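Local coordinates for conserved exported protein (PDB 3CLW) that is of unproven function but probably hydrolyses O-glycosidic bonds with a TIM-barrel domain of the glycoside hydrolase 30 type, at residues A202-L207 with D249-S254; I229-D234 with A275-W280; G233-L238 with D290-I295; N269-V274 with K307-E312; S281-T286 with V338-H343. All blocks are in the same frame, centred on the assembly; numbering follows the deposited sequence.

Contact 1. Residues A202-L207 with D249-S254; sequences ATKADL and DDIIHS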
# COMPACT_ATOMS: atom_id res chain seq x y z
N ALA A 202 13.75 8.89 -12.18
CA ALA A 202 13.40 8.66 -13.58
C ALA A 202 12.50 9.77 -14.10
O ALA A 202 11.69 10.30 -13.35
CB ALA A 202 12.74 7.26 -13.80
N THR A 203 12.63 10.09 -15.39
CA THR A 203 11.81 11.11 -16.03
C THR A 203 10.54 10.47 -16.63
O THR A 203 10.44 9.24 -16.73
CB THR A 203 12.57 11.85 -17.16
OG1 THR A 203 12.71 10.98 -18.27
CG2 THR A 203 13.96 12.34 -16.70
N LYS A 204 9.58 11.31 -17.02
CA LYS A 204 8.39 10.79 -17.67
C LYS A 204 8.75 10.09 -18.98
O LYS A 204 8.12 9.09 -19.34
CB LYS A 204 7.31 11.84 -17.88
CG LYS A 204 6.75 12.38 -16.58
CD LYS A 204 5.57 13.28 -16.83
CE LYS A 204 5.96 14.68 -17.37
NZ LYS A 204 6.88 15.36 -16.43
N ALA A 205 9.78 10.59 -19.68
CA ALA A 205 10.25 9.89 -20.87
C ALA A 205 10.72 8.48 -20.53
O ALA A 205 10.43 7.53 -21.25
CB ALA A 205 11.33 10.69 -21.63
N ASP A 206 11.44 8.35 -19.41
CA ASP A 206 11.88 7.05 -18.91
C ASP A 206 10.68 6.14 -18.60
O ASP A 206 10.62 5.01 -19.04
CB ASP A 206 12.76 7.24 -17.67
CG ASP A 206 14.02 8.07 -17.96
OD1 ASP A 206 14.56 8.02 -19.10
OD2 ASP A 206 14.48 8.79 -17.05
N LEU A 207 9.72 6.70 -17.88
CA LEU A 207 8.55 5.97 -17.46
C LEU A 207 7.76 5.47 -18.66
O LEU A 207 7.29 4.32 -18.68
CB LEU A 207 7.67 6.86 -16.56
CG LEU A 207 8.27 7.16 -15.18
CD1 LEU A 207 7.41 8.15 -14.41
CD2 LEU A 207 8.49 5.88 -14.35
N ASP A 249 6.93 15.29 -12.67
CA ASP A 249 5.70 15.84 -12.14
C ASP A 249 4.65 15.82 -13.24
O ASP A 249 4.85 15.21 -14.30
CB ASP A 249 5.90 17.26 -11.58
CG ASP A 249 6.22 18.30 -12.67
OD1 ASP A 249 6.23 19.50 -12.34
OD2 ASP A 249 6.47 17.91 -13.84
N ASP A 250 3.52 16.46 -12.97
CA ASP A 250 2.42 16.56 -13.93
C ASP A 250 1.95 15.21 -14.46
O ASP A 250 1.51 15.10 -15.62
CB ASP A 250 2.81 17.50 -15.09
CG ASP A 250 1.62 17.92 -15.92
OD1 ASP A 250 0.57 18.20 -15.31
OD2 ASP A 250 1.73 17.94 -17.18
N ILE A 251 2.06 14.18 -13.61
CA ILE A 251 1.74 12.79 -13.99
C ILE A 251 0.33 12.64 -14.56
O ILE A 251 0.14 12.04 -15.62
CB ILE A 251 1.97 11.78 -12.81
CG1 ILE A 251 3.46 11.71 -12.41
CG2 ILE A 251 1.38 10.40 -13.14
CD1 ILE A 251 4.45 11.21 -13.49
N ILE A 252 -0.67 13.16 -13.87
CA ILE A 252 -2.03 12.96 -14.34
C ILE A 252 -2.24 13.45 -15.79
O ILE A 252 -2.68 12.69 -16.64
CB ILE A 252 -3.09 13.52 -13.36
CG1 ILE A 252 -3.02 12.75 -12.01
CG2 ILE A 252 -4.48 13.43 -13.99
CD1 ILE A 252 -3.82 13.37 -10.83
N HIS A 253 -1.91 14.72 -16.07
CA HIS A 253 -2.24 15.30 -17.37
C HIS A 253 -1.31 14.83 -18.47
O HIS A 253 -1.75 14.59 -19.60
CB HIS A 253 -2.31 16.84 -17.32
CG HIS A 253 -3.58 17.35 -16.72
ND1 HIS A 253 -4.73 17.56 -17.46
CD2 HIS A 253 -3.91 17.68 -15.44
CE1 HIS A 253 -5.69 18.02 -16.68
NE2 HIS A 253 -5.21 18.10 -15.45
N SER A 254 -0.04 14.68 -18.12
CA SER A 254 0.97 14.33 -19.10
C SER A 254 0.92 12.85 -19.49
O SER A 254 1.23 12.51 -20.63
CB SER A 254 2.34 14.69 -18.56
OG SER A 254 3.33 14.27 -19.46
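Lys204 reaches across from the first turn of helix 204-221 to the backbone of Asp249, just ahead of helix 251-256. The hydrogen bond between the segments runs from NZ to Asp249 O at 2.9 Å, with the ammonium above the carbonyl plane, 37° out of it. A long salt bridge of 3.7 Å between NZ and Asp249 OD2 adds attraction to the same residue, whose other oxygen, OD1, is already taken by the backbone N of Ile241. Lysine suits the place because its chain can bend: chi3 (-75°) and chi4 (-58°) both turn, which brings CE and NZ round to the carbonyl.

Both helices belong to the outer layer of the TIM barrel, and here they meet at their N-terminal ends. Thr203 is the N-cap of the first and forms a capping box with Asp206: Asp206 N donates to Thr203 OG1 at 3.1 Å, and Thr203 N returns a nearly straight bond to Asp206 OD2. This fixes the turn from which Lys204 departs.

Packing surrounds the lysine stem. Ile251 CD1 lies 4.0 Å from Lys204 CG and, more loosely, touches Leu207 CD1. From the next turn Ser254 OG approaches Lys204 CE at 3.4 Å, its compact hydroxymethyl fitting beside CD and CE. Leu207 and Ile251 also rest on Pro230 of strand 226-232, which both helices contact.

Contact 2. Residues I229-D234 with A275-W280; sequences IPEVGD and AAHDYW
Glu231 and His277 meet near the C-terminal ends of two neighbouring parallel strands, the end of the barrel where TIM-barrel glycosidases carry their active site, so the pair probably lies close to it. Glu231 starts with CB 3.7 Å from His277 NE2; the chain then bends at chi2 (-92°), which carries CD back beside the other strand, 4.2 Å from the small methyl of Ala275, CB. At the tip, OE2 accepts a hydrogen bond of 2.8 Å from His277 NE2. The oxygen lies almost in the imidazole plane, while the donor comes in on its anti side, with the carboxylate and ring planes 69° apart. Ser311 OG is also hydrogen-bonded to OE2, and OE1 is held by Arg69 and Ser182. Glu231 O lies over one face of the imidazole, whose ND1 pairs with Glu186.

The backbones are joined by Ala275 N to Ile229 O (3.0 Å) and His277 N to Val232 O (3.0 Å); a weak bond links Glu231 N to Ala275 O. A beta bulge shifts the register between Pro230, which follows a cis peptide, and Val232.

Val232 CG2 packs on Ala276 CB at 3.6 Å. These strands, 226-232 and 270-276, are consecutive in the barrel wall and form a beta-alpha-beta unit with helix 251-256, whose Ile251 covers Pro230 and Val232; on the same face Ala276 meets Phe308 of the next strand, 307-310.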
# COMPACT_ATOMS: atom_id res chain seq x y z
N ILE A 229 2.10 2.37 -12.73
CA ILE A 229 3.00 3.50 -12.55
C ILE A 229 2.20 4.62 -11.89
O ILE A 229 1.00 4.54 -11.85
CB ILE A 229 3.61 3.96 -13.94
CG1 ILE A 229 2.50 4.36 -14.91
CG2 ILE A 229 4.46 2.83 -14.54
CD1 ILE A 229 2.90 5.36 -15.95
N PRO A 230 2.85 5.71 -11.45
CA PRO A 230 4.30 5.95 -11.35
C PRO A 230 4.94 5.76 -9.99
O PRO A 230 6.16 5.88 -9.88
CB PRO A 230 4.41 7.41 -11.77
CG PRO A 230 3.13 8.02 -11.23
CD PRO A 230 2.08 6.95 -11.21
N GLU A 231 4.15 5.50 -8.95
CA GLU A 231 4.70 5.31 -7.59
C GLU A 231 5.50 6.54 -7.12
O GLU A 231 6.56 6.41 -6.46
CB GLU A 231 5.60 4.06 -7.50
CG GLU A 231 4.97 2.79 -8.02
CD GLU A 231 4.25 1.98 -6.94
OE1 GLU A 231 3.96 0.79 -7.21
OE2 GLU A 231 3.98 2.52 -5.83
N VAL A 232 4.99 7.72 -7.46
CA VAL A 232 5.62 8.96 -6.98
C VAL A 232 5.63 9.07 -5.44
O VAL A 232 4.64 8.74 -4.77
CB VAL A 232 5.05 10.27 -7.66
CG1 VAL A 232 5.62 10.44 -9.12
CG2 VAL A 232 3.55 10.34 -7.63
N GLY A 233 6.74 9.55 -4.88
CA GLY A 233 6.88 9.61 -3.43
C GLY A 233 5.96 10.57 -2.71
O GLY A 233 5.72 10.43 -1.51
N ASP A 234 5.44 11.54 -3.44
CA ASP A 234 4.61 12.61 -2.89
C ASP A 234 3.51 12.86 -3.92
O ASP A 234 3.80 12.95 -5.14
CB ASP A 234 5.47 13.88 -2.65
CG ASP A 234 4.74 14.97 -1.84
OD1 ASP A 234 3.53 15.20 -2.07
OD2 ASP A 234 5.39 15.61 -0.99
N ALA A 275 -0.72 5.26 -9.47
CA ALA A 275 -0.23 4.96 -8.13
C ALA A 275 0.64 6.06 -7.57
O ALA A 275 1.62 6.46 -8.21
CB ALA A 275 0.56 3.61 -8.10
N ALA A 276 0.29 6.53 -6.39
CA ALA A 276 1.15 7.46 -5.66
C ALA A 276 1.14 7.14 -4.17
O ALA A 276 0.24 6.46 -3.67
CB ALA A 276 0.71 8.92 -5.89
N HIS A 277 2.16 7.64 -3.47
CA HIS A 277 2.35 7.41 -2.04
C HIS A 277 1.80 8.55 -1.22
O HIS A 277 1.76 9.70 -1.68
CB HIS A 277 3.84 7.18 -1.76
CG HIS A 277 4.42 6.07 -2.57
ND1 HIS A 277 5.77 5.79 -2.61
CD2 HIS A 277 3.83 5.19 -3.41
CE1 HIS A 277 5.98 4.77 -3.42
NE2 HIS A 277 4.82 4.36 -3.89
N ASP A 278 1.35 8.23 -0.01
CA ASP A 278 0.75 9.17 0.95
C ASP A 278 1.74 10.09 1.66
O ASP A 278 1.34 11.02 2.35
CB ASP A 278 0.00 8.39 2.02
CG ASP A 278 -1.26 7.77 1.50
OD1 ASP A 278 -2.19 8.52 1.12
OD2 ASP A 278 -1.33 6.53 1.51
N TYR A 279 3.03 9.80 1.53
CA TYR A 279 4.05 10.55 2.24
C TYR A 279 3.92 12.08 2.10
O TYR A 279 3.56 12.57 1.04
CB TYR A 279 5.44 10.11 1.77
CG TYR A 279 5.74 8.65 2.03
CD1 TYR A 279 5.93 8.18 3.35
CD2 TYR A 279 5.86 7.74 0.98
CE1 TYR A 279 6.21 6.84 3.61
CE2 TYR A 279 6.15 6.39 1.23
CZ TYR A 279 6.33 5.95 2.56
OH TYR A 279 6.64 4.64 2.85
N TRP A 280 4.19 12.80 3.20
CA TRP A 280 4.25 14.28 3.26
C TRP A 280 2.96 15.03 2.95
O TRP A 280 2.97 16.23 2.74
CB TRP A 280 5.41 14.85 2.43
CG TRP A 280 6.60 13.99 2.51
CD1 TRP A 280 7.16 13.29 1.49
CD2 TRP A 280 7.36 13.68 3.69
NE1 TRP A 280 8.24 12.56 1.95
CE2 TRP A 280 8.38 12.77 3.30
CE3 TRP A 280 7.29 14.09 5.04
CZ2 TRP A 280 9.34 12.27 4.21
CZ3 TRP A 280 8.23 13.56 5.97
CH2 TRP A 280 9.25 12.66 5.53

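Contact 3. Residues G233-L238 with D290-I295; sequences GDMKYL and DIRNRI
Met235 and Ile295 interlock, the sulfur-bearing chain of one crossing the other at about a right angle. Met235 extends beyond CG, a thin, flexible rod that runs past Ile291 at its base and over Ile295 toward its tip: its CB touches Ile291 CD1 at 3.9 Å, and its terminal CE meets Ile295 CD1 at 3.7 Å. Ile291 holds CG1 anti to its backbone N (chi1 -166°), and the CD1 at its end forms a bump against the start of the short 3-10 turn, 3.8 Å from Lys236 N.

That turn, residues 235-238, belongs to the loop following strand 226-232 of the TIM barrel, and its entry is shaped by an Asx turn in which Asp234 OD1 accepts from Lys236 N at 3.1 Å. Leu238 places a second bump one turn on, CD1 lying 4.0 Å from Ile295 CD1, so that Ile295 CD1 is shared by Met235 and Leu238.

At the other flank Met235 SD lies over one face of the Arg292 guanidinium, off toward its rim and 3.5 Å from NH2. A polarisable sulfur suits this flat cation, whose N-H groups are engaged elsewhere: NE with Asp345, NH2 with Asp278 and NH1 with backbone oxygens. Phe308 of strand 307-310 lies against Met235, Leu238 and Ile295.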
# COMPACT_ATOMS: atom_id res chain seq x y z
N GLY A 233 6.74 9.55 -4.88
CA GLY A 233 6.88 9.61 -3.43
C GLY A 233 5.96 10.57 -2.71
O GLY A 233 5.72 10.43 -1.51
N ASP A 234 5.44 11.54 -3.44
CA ASP A 234 4.61 12.61 -2.89
C ASP A 234 3.51 12.86 -3.92
O ASP A 234 3.80 12.95 -5.14
CB ASP A 234 5.47 13.88 -2.65
CG ASP A 234 4.74 14.97 -1.84
OD1 ASP A 234 3.53 15.20 -2.07
OD2 ASP A 234 5.39 15.61 -0.99
N MET A 235 2.26 12.94 -3.46
CA MET A 235 1.12 13.11 -4.37
C MET A 235 1.22 14.45 -5.17
O MET A 235 0.51 14.65 -6.14
CB MET A 235 -0.21 13.03 -3.61
CG MET A 235 -0.68 11.62 -3.18
SD MET A 235 -1.81 11.65 -1.75
CE MET A 235 -2.65 10.10 -2.04
N LYS A 236 2.13 15.35 -4.78
CA LYS A 236 2.22 16.67 -5.44
C LYS A 236 2.76 16.52 -6.85
O LYS A 236 2.42 17.29 -7.72
CB LYS A 236 3.04 17.69 -4.63
CG LYS A 236 4.52 17.47 -4.67
CD LYS A 236 5.27 18.41 -3.76
CE LYS A 236 6.74 18.02 -3.75
NZ LYS A 236 7.62 18.99 -2.99
N TYR A 237 3.56 15.48 -7.08
CA TYR A 237 4.08 15.16 -8.41
C TYR A 237 3.00 14.68 -9.38
O TYR A 237 3.28 14.47 -10.55
CB TYR A 237 5.20 14.15 -8.28
CG TYR A 237 6.43 14.72 -7.63
CD1 TYR A 237 7.36 15.47 -8.38
CD2 TYR A 237 6.68 14.54 -6.27
CE1 TYR A 237 8.49 16.01 -7.78
CE2 TYR A 237 7.80 15.06 -5.68
CZ TYR A 237 8.70 15.80 -6.43
OH TYR A 237 9.83 16.32 -5.82
N LEU A 238 1.79 14.47 -8.90
CA LEU A 238 0.69 14.12 -9.79
C LEU A 238 0.21 15.34 -10.63
O LEU A 238 -0.49 15.18 -11.64
CB LEU A 238 -0.47 13.51 -9.01
CG LEU A 238 -0.19 12.12 -8.37
CD1 LEU A 238 -1.40 11.58 -7.73
CD2 LEU A 238 0.38 11.11 -9.38
N ASP A 290 -7.41 18.67 0.77
CA ASP A 290 -7.27 19.42 -0.49
C ASP A 290 -6.56 18.62 -1.59
O ASP A 290 -7.09 18.48 -2.70
CB ASP A 290 -6.48 20.72 -0.28
CG ASP A 290 -7.28 21.79 0.46
OD1 ASP A 290 -6.64 22.81 0.85
OD2 ASP A 290 -8.52 21.64 0.66
N ILE A 291 -5.37 18.10 -1.27
CA ILE A 291 -4.60 17.37 -2.28
C ILE A 291 -5.35 16.12 -2.79
O ILE A 291 -5.34 15.85 -3.99
CB ILE A 291 -3.17 17.02 -1.83
CG1 ILE A 291 -2.33 16.58 -3.04
CG2 ILE A 291 -3.18 15.94 -0.75
CD1 ILE A 291 -0.87 16.79 -2.89
N ARG A 292 -6.04 15.42 -1.89
CA ARG A 292 -6.77 14.21 -2.27
C ARG A 292 -8.03 14.51 -3.09
O ARG A 292 -8.41 13.75 -4.00
CB ARG A 292 -7.08 13.36 -1.03
CG ARG A 292 -5.91 12.46 -0.61
CD ARG A 292 -5.87 12.17 0.88
NE ARG A 292 -4.59 11.54 1.19
CZ ARG A 292 -3.48 12.19 1.53
NH1 ARG A 292 -3.49 13.51 1.68
NH2 ARG A 292 -2.35 11.52 1.73
N ASN A 293 -8.72 15.60 -2.74
CA ASN A 293 -9.82 16.11 -3.58
C ASN A 293 -9.33 16.49 -4.96
O ASN A 293 -9.97 16.21 -5.95
CB ASN A 293 -10.50 17.31 -2.93
CG ASN A 293 -11.61 16.90 -1.96
OD1 ASN A 293 -12.28 15.89 -2.16
ND2 ASN A 293 -11.82 17.71 -0.92
N ARG A 294 -8.16 17.11 -5.02
CA ARG A 294 -7.59 17.48 -6.31
C ARG A 294 -7.33 16.27 -7.22
O ARG A 294 -7.59 16.34 -8.43
CB ARG A 294 -6.31 18.29 -6.11
CG ARG A 294 -6.02 19.15 -7.34
CD ARG A 294 -4.75 19.89 -7.19
NE ARG A 294 -4.33 20.44 -8.47
CZ ARG A 294 -3.19 21.08 -8.67
NH1 ARG A 294 -2.34 21.27 -7.67
NH2 ARG A 294 -2.90 21.55 -9.89
N ILE A 295 -6.86 15.17 -6.61
CA ILE A 295 -6.58 13.95 -7.35
C ILE A 295 -7.83 13.50 -8.08
O ILE A 295 -7.80 13.29 -9.29
CB ILE A 295 -6.06 12.79 -6.43
CG1 ILE A 295 -4.70 13.16 -5.79
CG2 ILE A 295 -5.99 11.49 -7.21
CD1 ILE A 295 -4.15 12.09 -4.84

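Contact 4. Residues N269-V274 with K307-E312; sequences NLFNCV and KFWASE
Phe271 and Cys273 both point their side chains anti to the backbone N (chi1 -179° in each), and Trp309 turns CG anti to its carbonyl carbon (chi1 -84°); these settings bring the phenyl and the thiol to the indole. Phe271 presents its edge to the six-membered ring of Trp309 in a T-shaped stack, centroids 5.0 Å apart and planes at 70°, with CE2 3.4 Å from Trp309 CZ2. Cys273 SG sits over the face of the five-membered ring, 3.6 Å from its centroid, a sulfur-aromatic contact that suits a small, polarisable side chain.

The other surface of the pair carries Val274 and Phe308, whose CD1 lies 3.2 Å from Val274 O. Three backbone bonds join the chains: Lys307 N to Asn272 O, Val274 N to Lys307 O, and Trp309 N to Val274 O. Asn272, centre of an inverse gamma turn, forms the corner of the chain. Trp309 NE1 is satisfied by Asp20, which also pairs with the Lys307 ammonium.

Alternation of this kind, with Phe271 and Trp309 against Tyr180 and Leu228 while Val274 and Phe308 meet helix 285-300, is characteristic of adjacent parallel strands in a TIM barrel.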
# COMPACT_ATOMS: atom_id res chain seq x y z
N ASN A 269 -1.62 -3.21 -22.15
CA ASN A 269 -1.31 -3.95 -20.92
C ASN A 269 -1.08 -3.04 -19.72
O ASN A 269 -0.65 -3.50 -18.65
CB ASN A 269 -0.13 -4.91 -21.12
CG ASN A 269 -0.44 -5.96 -22.14
OD1 ASN A 269 -1.45 -6.65 -22.02
ND2 ASN A 269 0.43 -6.11 -23.14
N LEU A 270 -1.39 -1.75 -19.90
CA LEU A 270 -1.38 -0.79 -18.81
C LEU A 270 -2.52 -1.11 -17.86
O LEU A 270 -3.65 -1.31 -18.30
CB LEU A 270 -1.56 0.63 -19.32
CG LEU A 270 -1.48 1.76 -18.26
CD1 LEU A 270 -0.04 2.12 -17.87
CD2 LEU A 270 -2.28 3.02 -18.72
N PHE A 271 -2.22 -1.15 -16.57
CA PHE A 271 -3.26 -1.10 -15.57
C PHE A 271 -3.77 0.33 -15.52
O PHE A 271 -2.99 1.27 -15.24
CB PHE A 271 -2.71 -1.53 -14.21
CG PHE A 271 -3.73 -1.51 -13.11
CD1 PHE A 271 -5.07 -1.86 -13.37
CD2 PHE A 271 -3.35 -1.21 -11.80
CE1 PHE A 271 -6.01 -1.87 -12.34
CE2 PHE A 271 -4.30 -1.20 -10.77
CZ PHE A 271 -5.63 -1.52 -11.05
N ASN A 272 -5.07 0.51 -15.77
CA ASN A 272 -5.65 1.83 -15.91
C ASN A 272 -5.92 2.45 -14.54
O ASN A 272 -7.05 2.46 -14.04
CB ASN A 272 -6.93 1.79 -16.79
CG ASN A 272 -7.56 3.17 -17.00
OD1 ASN A 272 -6.88 4.19 -17.07
ND2 ASN A 272 -8.89 3.19 -17.10
N CYS A 273 -4.85 3.00 -13.98
CA CYS A 273 -4.76 3.35 -12.56
C CYS A 273 -3.47 4.12 -12.38
O CYS A 273 -2.44 3.79 -12.97
CB CYS A 273 -4.73 2.08 -11.69
SG CYS A 273 -4.66 2.35 -9.92
N VAL A 274 -3.53 5.16 -11.56
CA VAL A 274 -2.35 5.95 -11.17
C VAL A 274 -1.99 5.56 -9.72
O VAL A 274 -2.86 5.54 -8.85
CB VAL A 274 -2.68 7.45 -11.25
CG1 VAL A 274 -1.53 8.33 -10.74
CG2 VAL A 274 -3.09 7.84 -12.65
N LYS A 307 -8.52 4.47 -12.40
CA LYS A 307 -8.45 4.29 -10.95
C LYS A 307 -7.29 5.06 -10.28
O LYS A 307 -6.32 5.48 -10.92
CB LYS A 307 -8.36 2.80 -10.62
CG LYS A 307 -9.65 2.01 -10.83
CD LYS A 307 -9.40 0.56 -10.65
CE LYS A 307 -10.70 -0.20 -10.64
NZ LYS A 307 -10.49 -1.66 -10.39
N PHE A 308 -7.41 5.23 -8.97
CA PHE A 308 -6.29 5.63 -8.14
C PHE A 308 -5.93 4.54 -7.10
O PHE A 308 -6.82 3.91 -6.55
CB PHE A 308 -6.58 6.98 -7.45
CG PHE A 308 -5.43 7.46 -6.61
CD1 PHE A 308 -4.28 7.93 -7.21
CD2 PHE A 308 -5.50 7.37 -5.23
CE1 PHE A 308 -3.20 8.34 -6.43
CE2 PHE A 308 -4.44 7.77 -4.44
CZ PHE A 308 -3.29 8.26 -5.04
N TRP A 309 -4.63 4.34 -6.85
CA TRP A 309 -4.12 3.47 -5.78
C TRP A 309 -3.15 4.28 -4.91
O TRP A 309 -2.19 4.91 -5.42
CB TRP A 309 -3.36 2.26 -6.33
CG TRP A 309 -4.19 1.05 -6.73
CD1 TRP A 309 -5.55 1.02 -7.01
CD2 TRP A 309 -3.71 -0.29 -6.93
NE1 TRP A 309 -5.93 -0.25 -7.35
CE2 TRP A 309 -4.82 -1.08 -7.31
CE3 TRP A 309 -2.44 -0.91 -6.81
CZ2 TRP A 309 -4.72 -2.43 -7.59
CZ3 TRP A 309 -2.34 -2.28 -7.10
CH2 TRP A 309 -3.47 -3.02 -7.47
N ALA A 310 -3.41 4.29 -3.61
CA ALA A 310 -2.41 4.78 -2.65
C ALA A 310 -1.50 3.56 -2.40
O ALA A 310 -1.93 2.52 -1.90
CB ALA A 310 -3.09 5.32 -1.38
N SER A 311 -0.25 3.64 -2.86
CA SER A 311 0.52 2.41 -3.03
C SER A 311 1.72 2.25 -2.10
O SER A 311 2.47 1.28 -2.21
CB SER A 311 0.97 2.26 -4.48
OG SER A 311 1.73 3.41 -4.86
N GLU A 312 1.92 3.21 -1.20
CA GLU A 312 2.96 3.09 -0.16
C GLU A 312 2.78 4.14 0.89
O GLU A 312 2.59 5.29 0.59
CB GLU A 312 4.37 3.20 -0.74
CG GLU A 312 5.46 2.66 0.21
CD GLU A 312 6.86 3.03 -0.20
OE1 GLU A 312 7.32 2.66 -1.29
OE2 GLU A 312 7.53 3.70 0.61

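Contact 5. Residues S281-T286 with V338-H343; sequences SAYPAT and VARIIH
Arg340, Ala282 and Ile341 bear most of this contact between the loop leading into helix 285-300 and the side of helix 328-347. Arg340 leaves its helix with CG anti to the backbone N (chi1 174°) and bends at chi3 (72°), which sets NE; the guanidinium lies near the loop. Its direct contacts there are loose: NH2 is 4.1 Å from Ala282 O and 4.4 Å from Tyr283 CD1, at the edge of that ring. The bridging is done by a water in the guanidinium plane, which accepts from Arg340 NE at 2.9 Å and donates to Ala282 O at 2.8 Å. A branched cation suits this place because its other donors serve further partners, NH2 in a salt bridge with Glu321 and NH1 with Ala424 O.

Helices 285-300 and 328-347 are part of the shell round the TIM barrel, and the loop leads from strand 270-276 into the former. A cis peptide precedes Pro284, the N-cap of helix 285-300.

Apolar packing is concentrated at Ala282, whose CB lies 3.5 Å from Ile341 CD1. A lone methyl lets the loop come near the helix, and the CG1-CD1 arm of Ile341 packs against it. Ile341 also meets Trp354 of strand 353-356.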
# COMPACT_ATOMS: atom_id res chain seq x y z
N SER A 281 1.84 14.33 2.94
CA SER A 281 0.59 14.97 2.60
C SER A 281 -0.51 14.57 3.58
O SER A 281 -1.68 14.84 3.35
CB SER A 281 0.19 14.67 1.14
OG SER A 281 -0.10 13.28 0.92
N ALA A 282 -0.12 13.92 4.68
CA ALA A 282 -1.11 13.42 5.66
C ALA A 282 -1.37 14.37 6.81
O ALA A 282 -2.23 14.11 7.65
CB ALA A 282 -0.72 12.05 6.18
N TYR A 283 -0.63 15.48 6.83
CA TYR A 283 -0.71 16.52 7.86
C TYR A 283 -0.19 17.82 7.26
O TYR A 283 0.78 17.78 6.50
CB TYR A 283 0.15 16.12 9.05
CG TYR A 283 0.11 17.07 10.23
CD1 TYR A 283 -0.83 16.91 11.24
CD2 TYR A 283 1.01 18.14 10.33
CE1 TYR A 283 -0.89 17.76 12.31
CE2 TYR A 283 0.96 19.01 11.41
CZ TYR A 283 0.01 18.81 12.40
OH TYR A 283 -0.07 19.65 13.50
N PRO A 284 -0.82 18.98 7.59
CA PRO A 284 -2.03 19.09 8.40
C PRO A 284 -3.28 18.73 7.63
O PRO A 284 -3.20 18.44 6.43
CB PRO A 284 -2.05 20.58 8.81
CG PRO A 284 -1.36 21.27 7.70
CD PRO A 284 -0.31 20.31 7.19
N ALA A 285 -4.42 18.73 8.31
CA ALA A 285 -5.69 18.31 7.72
C ALA A 285 -6.09 19.08 6.47
O ALA A 285 -6.76 18.52 5.58
CB ALA A 285 -6.82 18.34 8.76
N THR A 286 -5.72 20.36 6.41
CA THR A 286 -6.06 21.15 5.21
C THR A 286 -5.36 20.55 3.97
O THR A 286 -6.00 20.32 2.93
CB THR A 286 -5.77 22.67 5.37
OG1 THR A 286 -4.38 22.89 5.61
CG2 THR A 286 -6.53 23.22 6.53
N VAL A 338 -3.36 7.06 10.89
CA VAL A 338 -3.27 6.32 9.65
C VAL A 338 -4.66 5.96 9.17
O VAL A 338 -4.91 6.04 7.99
CB VAL A 338 -2.38 5.06 9.76
CG1 VAL A 338 -2.32 4.32 8.45
CG2 VAL A 338 -0.97 5.44 10.18
N ALA A 339 -5.56 5.58 10.07
CA ALA A 339 -6.94 5.34 9.68
C ALA A 339 -7.56 6.57 8.98
O ALA A 339 -8.41 6.43 8.13
CB ALA A 339 -7.78 4.92 10.86
N ARG A 340 -7.13 7.76 9.36
CA ARG A 340 -7.59 9.01 8.73
C ARG A 340 -7.05 9.16 7.30
O ARG A 340 -7.79 9.55 6.39
CB ARG A 340 -7.16 10.22 9.58
CG ARG A 340 -7.47 11.57 8.91
CD ARG A 340 -7.37 12.73 9.87
NE ARG A 340 -5.98 13.01 10.21
CZ ARG A 340 -5.60 14.07 10.90
NH1 ARG A 340 -6.52 14.94 11.34
NH2 ARG A 340 -4.32 14.27 11.16
N ILE A 341 -5.78 8.82 7.10
CA ILE A 341 -5.26 8.74 5.75
C ILE A 341 -6.10 7.78 4.93
O ILE A 341 -6.50 8.12 3.80
CB ILE A 341 -3.79 8.29 5.68
CG1 ILE A 341 -2.89 9.25 6.45
CG2 ILE A 341 -3.34 8.25 4.21
CD1 ILE A 341 -1.55 8.67 6.82
N ILE A 342 -6.39 6.60 5.48
CA ILE A 342 -7.15 5.61 4.74
C ILE A 342 -8.52 6.15 4.32
O ILE A 342 -8.89 6.07 3.13
CB ILE A 342 -7.29 4.25 5.49
CG1 ILE A 342 -5.92 3.57 5.60
CG2 ILE A 342 -8.30 3.30 4.74
CD1 ILE A 342 -5.86 2.33 6.52
N HIS A 343 -9.26 6.69 5.29
CA HIS A 343 -10.60 7.19 5.03
C HIS A 343 -10.63 8.24 3.91
O HIS A 343 -11.47 8.19 3.02
CB HIS A 343 -11.19 7.78 6.29
CG HIS A 343 -12.46 8.53 6.04
ND1 HIS A 343 -13.69 7.92 6.03
CD2 HIS A 343 -12.68 9.84 5.77
CE1 HIS A 343 -14.62 8.83 5.77
NE2 HIS A 343 -14.02 9.99 5.61
O HOH W 1 -3.56 12.02 9.05

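How the contacts relate
From the N terminus, contact 1 closes the first loop, joining the start of helix 204-221 to helix 251-256 around strand 226-232. Contact 2 begins on that strand, inside the first loop, and ends on strand 270-276, so the two cross. Contact 3 shares Gly233 and Asp234 with contact 2 but reaches on to helix 285-300, and also crosses contact 1. Contact 4 extends the wall from strand 270-276 to strand 307-310, crossing contacts 2 and 3. Contact 5 opens after contacts 1 and 2 have closed and runs to helix 328-347, crossing 3 and 4. Tyr279 with Glu312 links contacts 2 and 4, while a probable hydrogen bond from Ile252 N to Leu238 O links 1 and 3.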